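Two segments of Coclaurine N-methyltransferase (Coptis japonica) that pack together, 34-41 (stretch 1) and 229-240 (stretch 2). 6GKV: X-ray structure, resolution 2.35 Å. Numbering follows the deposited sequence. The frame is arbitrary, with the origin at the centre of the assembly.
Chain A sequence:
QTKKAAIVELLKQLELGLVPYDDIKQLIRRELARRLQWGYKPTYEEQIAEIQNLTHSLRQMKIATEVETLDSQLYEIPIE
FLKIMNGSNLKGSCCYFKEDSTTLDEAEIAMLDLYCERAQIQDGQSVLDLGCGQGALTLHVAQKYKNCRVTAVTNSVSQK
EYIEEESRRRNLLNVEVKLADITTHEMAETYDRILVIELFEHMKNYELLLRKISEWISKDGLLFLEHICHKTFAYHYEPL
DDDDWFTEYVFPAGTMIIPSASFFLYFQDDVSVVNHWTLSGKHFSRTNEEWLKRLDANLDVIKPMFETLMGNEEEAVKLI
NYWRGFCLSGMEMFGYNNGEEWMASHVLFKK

Stretch 1 34-41: RRLQWGYK
Stretch 2 229-240: CHKTFAYHYEPL

The closest touching residues of the two stretches are 190 apart in sequence; together the stretches bury 708 Å², both sides summed. R34 to G39 form the end of a helix that begins earlier in the chain, held here by W38 N to R34 O (3.1 Å), G39 N to R35 O (2.6 Å) and Y40 N to L36 O (2.8 Å). Y40, at phi/psi -70/147, is the first residue to leave helical geometry, and K41 continues extended. The second stretch finishes a strand at H230, turns through K231 (-61/-26) and T232 (-120/-53), is extended from F233 to H236, with a short strand at Y235 and H236, bends at Y237 (-81/77), is extended again at E238 and P239, and ends at L240 (-58/-59). Two CA pairs fix the register: R35 CA to L240 CA at 7.3 Å and G39 CA to F233 CA at 6.1 Å. The second stretch therefore reaches the end of the helix first and then passes back toward its earlier residues.

The polar evidence centres on R35, whose CB points toward the partner. Its side chain (chi1 t, chi2 109°, chi3 -120°) is buried, and R35 NH2 donates to the backbone E238 O at 3.2 Å with an N-H...O angle of 158°, the one assigned hydrogen bond between the stretches. The acceptor lies near the guanidinium plane, as a good donor geometry requires. The flat group is also sandwiched: Y235 CE2 sits over one face, 3.3 Å from R35 NE, and L240 CD2 over the opposite face, 3.4 Å from R35 CZ. Arginine suits this place because its edge can donate while its faces accept apolar cover.

F233 (chi1 p, chi2 83°) and Y40 (chi1 m, chi2 -61°) form one aromatic group with H230 (chi1 t, chi2 -92°). G39 CA stands 3.4 Å from the F233 ring centroid, 12° off the normal, a CH-pi contact over the face. Glycine permits this approach: an ideal CB would point toward the partner and come 2.1 Å from F233 CZ, a clash. The edge of F233 meets the face of Y40, with centroids 5.4 Å apart and planes at 88°. The edge of H230 also turns toward the Y40 face, offset, at 5.3 Å and 72°. Y40 OH approaches H230 CE1 to 3.2 Å. Within the second stretch, F233 N gives a weak hydrogen bond to H230 ND1 (3.3 Å, 163°), tying the F233 backbone to the H230 ring across the turn.

W38 (chi1 t, chi2 100°) and Y235 (chi1 p, chi2 -72°) form a separate pair. The W38 CB points sideways, but the indole comes nearer; its six-membered ring directs an edge toward the Y235 face, offset, with centroids 5.6 Å apart and planes at 68°.

Leucine side chains complete the interface. L240 (chi1 m, chi2 t) has 136 Å² covered; its CD2 lies 3.5 Å from the centroid of the W38 five-membered ring, 22° off the normal, so this one apolar methyl covers both that ring and the R35 guanidinium. L240 CD1 packs 3.8 Å from R34 O. L36 (chi1 m, chi2 t) places CD2 3.8 Å from F233 CZ, at that ring's edge.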

# COMPACT_ATOMS: atom_id res chain seq x y z
N ARG A 34 -0.58 6.98 -22.89
CA ARG A 34 0.80 6.56 -22.96
C ARG A 34 1.49 6.52 -21.59
O ARG A 34 2.45 5.76 -21.41
CB ARG A 34 1.60 7.47 -23.88
CG ARG A 34 1.28 7.34 -25.38
CD ARG A 34 2.12 8.36 -26.18
NE ARG A 34 3.54 8.05 -26.11
CZ ARG A 34 4.50 8.89 -25.72
NH1 ARG A 34 4.21 10.13 -25.36
NH2 ARG A 34 5.75 8.47 -25.69
N ARG A 35 1.04 7.34 -20.64
CA ARG A 35 1.63 7.33 -19.30
C ARG A 35 1.15 6.09 -18.55
O ARG A 35 1.93 5.40 -17.89
CB ARG A 35 1.28 8.60 -18.51
CG ARG A 35 1.94 8.66 -17.11
CD ARG A 35 3.02 9.71 -17.11
NE ARG A 35 4.33 9.16 -16.81
CZ ARG A 35 5.46 9.82 -17.01
NH1 ARG A 35 6.62 9.24 -16.70
NH2 ARG A 35 5.43 11.04 -17.52
N LEU A 36 -0.14 5.78 -18.68
CA LEU A 36 -0.68 4.53 -18.15
C LEU A 36 0.12 3.33 -18.65
O LEU A 36 0.41 2.38 -17.91
CB LEU A 36 -2.15 4.38 -18.52
CG LEU A 36 -3.09 5.35 -17.82
CD1 LEU A 36 -4.52 4.89 -18.04
CD2 LEU A 36 -2.78 5.47 -16.34
N GLN A 37 0.50 3.38 -19.92
CA GLN A 37 1.17 2.26 -20.56
C GLN A 37 2.58 2.12 -20.01
O GLN A 37 3.09 1.02 -19.83
CB GLN A 37 1.19 2.45 -22.07
CG GLN A 37 1.93 1.39 -22.86
CD GLN A 37 1.14 0.11 -22.98
OE1 GLN A 37 -0.05 0.12 -23.30
NE2 GLN A 37 1.81 -1.02 -22.72
N TRP A 38 3.19 3.26 -19.74
CA TRP A 38 4.54 3.33 -19.20
C TRP A 38 4.51 3.02 -17.70
O TRP A 38 5.44 2.45 -17.15
CB TRP A 38 5.12 4.73 -19.48
CG TRP A 38 6.32 5.11 -18.69
CD1 TRP A 38 7.62 5.08 -19.12
CD2 TRP A 38 6.35 5.63 -17.35
NE1 TRP A 38 8.46 5.52 -18.12
CE2 TRP A 38 7.70 5.87 -17.02
CE3 TRP A 38 5.37 5.88 -16.37
CZ2 TRP A 38 8.10 6.35 -15.77
CZ3 TRP A 38 5.76 6.36 -15.13
CH2 TRP A 38 7.11 6.58 -14.84
N GLY A 39 3.40 3.40 -17.06
CA GLY A 39 3.21 3.16 -15.64
C GLY A 39 2.86 1.74 -15.20
O GLY A 39 3.49 1.23 -14.27
N TYR A 40 1.87 1.11 -15.82
CA TYR A 40 1.49 -0.25 -15.41
C TYR A 40 2.57 -1.27 -15.80
O TYR A 40 3.26 -1.11 -16.81
CB TYR A 40 0.13 -0.65 -16.01
CG TYR A 40 -1.05 -0.03 -15.27
CD1 TYR A 40 -1.29 -0.29 -13.91
CD2 TYR A 40 -1.94 0.79 -15.95
CE1 TYR A 40 -2.38 0.30 -13.25
CE2 TYR A 40 -3.02 1.37 -15.30
CZ TYR A 40 -3.24 1.13 -13.97
OH TYR A 40 -4.33 1.77 -13.38
N LYS A 41 2.72 -2.31 -14.97
CA LYS A 41 3.74 -3.33 -15.21
C LYS A 41 3.11 -4.70 -15.43
O LYS A 41 2.06 -5.02 -14.87
CB LYS A 41 4.74 -3.38 -14.06
CG LYS A 41 5.63 -2.14 -13.94
CD LYS A 41 6.46 -1.94 -15.20
CE LYS A 41 7.22 -0.61 -15.16
NZ LYS A 41 7.98 -0.31 -16.43
N CYS A 229 -2.96 11.47 -6.59
CA CYS A 229 -2.15 10.27 -6.83
C CYS A 229 -2.58 9.56 -8.10
O CYS A 229 -3.60 9.93 -8.71
CB CYS A 229 -2.27 9.32 -5.66
SG CYS A 229 -3.93 8.67 -5.52
N HIS A 230 -1.80 8.57 -8.51
CA HIS A 230 -2.36 7.51 -9.34
C HIS A 230 -2.58 6.29 -8.45
O HIS A 230 -1.78 6.02 -7.55
CB HIS A 230 -1.48 7.15 -10.53
CG HIS A 230 -2.08 6.06 -11.37
ND1 HIS A 230 -1.81 4.73 -11.16
CD2 HIS A 230 -2.99 6.12 -12.37
CE1 HIS A 230 -2.50 4.01 -12.04
NE2 HIS A 230 -3.23 4.83 -12.78
N LYS A 231 -3.64 5.55 -8.70
CA LYS A 231 -4.03 4.49 -7.75
C LYS A 231 -2.95 3.42 -7.57
O LYS A 231 -2.84 2.83 -6.51
CB LYS A 231 -5.33 3.84 -8.19
CG LYS A 231 -5.25 2.91 -9.40
CD LYS A 231 -6.59 2.17 -9.55
CE LYS A 231 -6.79 1.57 -10.93
NZ LYS A 231 -8.23 1.27 -11.18
N THR A 232 -2.09 3.23 -8.56
CA THR A 232 -1.13 2.13 -8.50
C THR A 232 0.35 2.52 -8.55
O THR A 232 1.13 2.09 -7.69
CB THR A 232 -1.40 1.18 -9.64
OG1 THR A 232 -2.77 0.79 -9.55
CG2 THR A 232 -0.48 -0.03 -9.58
N PHE A 233 0.75 3.30 -9.55
CA PHE A 233 2.16 3.61 -9.69
C PHE A 233 2.49 5.03 -9.24
O PHE A 233 1.61 5.82 -8.92
CB PHE A 233 2.67 3.35 -11.13
CG PHE A 233 1.88 4.03 -12.24
CD1 PHE A 233 2.11 5.35 -12.58
CD2 PHE A 233 0.97 3.30 -13.01
CE1 PHE A 233 1.41 5.96 -13.62
CE2 PHE A 233 0.27 3.91 -14.05
CZ PHE A 233 0.49 5.24 -14.35
N ALA A 234 3.78 5.32 -9.13
CA ALA A 234 4.21 6.62 -8.67
C ALA A 234 5.30 7.11 -9.61
O ALA A 234 5.99 6.30 -10.23
CB ALA A 234 4.71 6.56 -7.23
N TYR A 235 5.46 8.43 -9.72
CA TYR A 235 6.50 8.95 -10.61
C TYR A 235 6.81 10.43 -10.49
O TYR A 235 5.92 11.26 -10.22
CB TYR A 235 6.15 8.64 -12.08
CG TYR A 235 4.80 9.15 -12.57
CD1 TYR A 235 3.61 8.56 -12.14
CD2 TYR A 235 4.72 10.18 -13.50
CE1 TYR A 235 2.38 9.01 -12.61
CE2 TYR A 235 3.50 10.63 -13.96
CZ TYR A 235 2.33 10.03 -13.52
OH TYR A 235 1.11 10.47 -13.98
N HIS A 236 8.09 10.75 -10.65
CA HIS A 236 8.53 12.13 -10.89
C HIS A 236 7.77 12.66 -12.11
O HIS A 236 7.64 11.94 -13.11
CB HIS A 236 10.04 12.20 -11.17
CG HIS A 236 10.92 11.95 -9.99
ND1 HIS A 236 11.14 12.90 -9.01
CD2 HIS A 236 11.70 10.89 -9.67
CE1 HIS A 236 11.99 12.42 -8.12
NE2 HIS A 236 12.35 11.20 -8.49
N TYR A 237 7.26 13.89 -12.06
CA TYR A 237 6.61 14.42 -13.26
C TYR A 237 7.70 14.94 -14.21
O TYR A 237 7.96 16.13 -14.27
CB TYR A 237 5.53 15.50 -12.92
CG TYR A 237 4.31 15.30 -13.81
CD1 TYR A 237 3.97 14.01 -14.17
CD2 TYR A 237 3.49 16.35 -14.26
CE1 TYR A 237 2.93 13.73 -14.98
CE2 TYR A 237 2.36 16.05 -15.09
CZ TYR A 237 2.11 14.73 -15.44
OH TYR A 237 1.07 14.32 -16.25
N GLU A 238 8.35 13.98 -14.88
CA GLU A 238 9.36 14.22 -15.93
C GLU A 238 8.89 13.56 -17.23
O GLU A 238 8.28 12.51 -17.18
CB GLU A 238 10.73 13.64 -15.56
CG GLU A 238 11.23 13.95 -14.15
CD GLU A 238 12.40 13.07 -13.72
OE1 GLU A 238 12.68 12.06 -14.41
OE2 GLU A 238 13.04 13.38 -12.69
N PRO A 239 9.21 14.15 -18.40
CA PRO A 239 8.69 13.63 -19.69
C PRO A 239 8.97 12.14 -19.94
O PRO A 239 10.06 11.67 -19.62
CB PRO A 239 9.42 14.49 -20.73
CG PRO A 239 9.73 15.76 -20.00
CD PRO A 239 10.04 15.36 -18.58
N LEU A 240 7.99 11.42 -20.50
CA LEU A 240 8.18 10.02 -20.89
C LEU A 240 9.32 9.92 -21.86
O LEU A 240 10.31 9.22 -21.65
CB LEU A 240 6.94 9.43 -21.56
CG LEU A 240 5.69 9.26 -20.73
CD1 LEU A 240 4.52 8.97 -21.64
CD2 LEU A 240 5.96 8.11 -19.86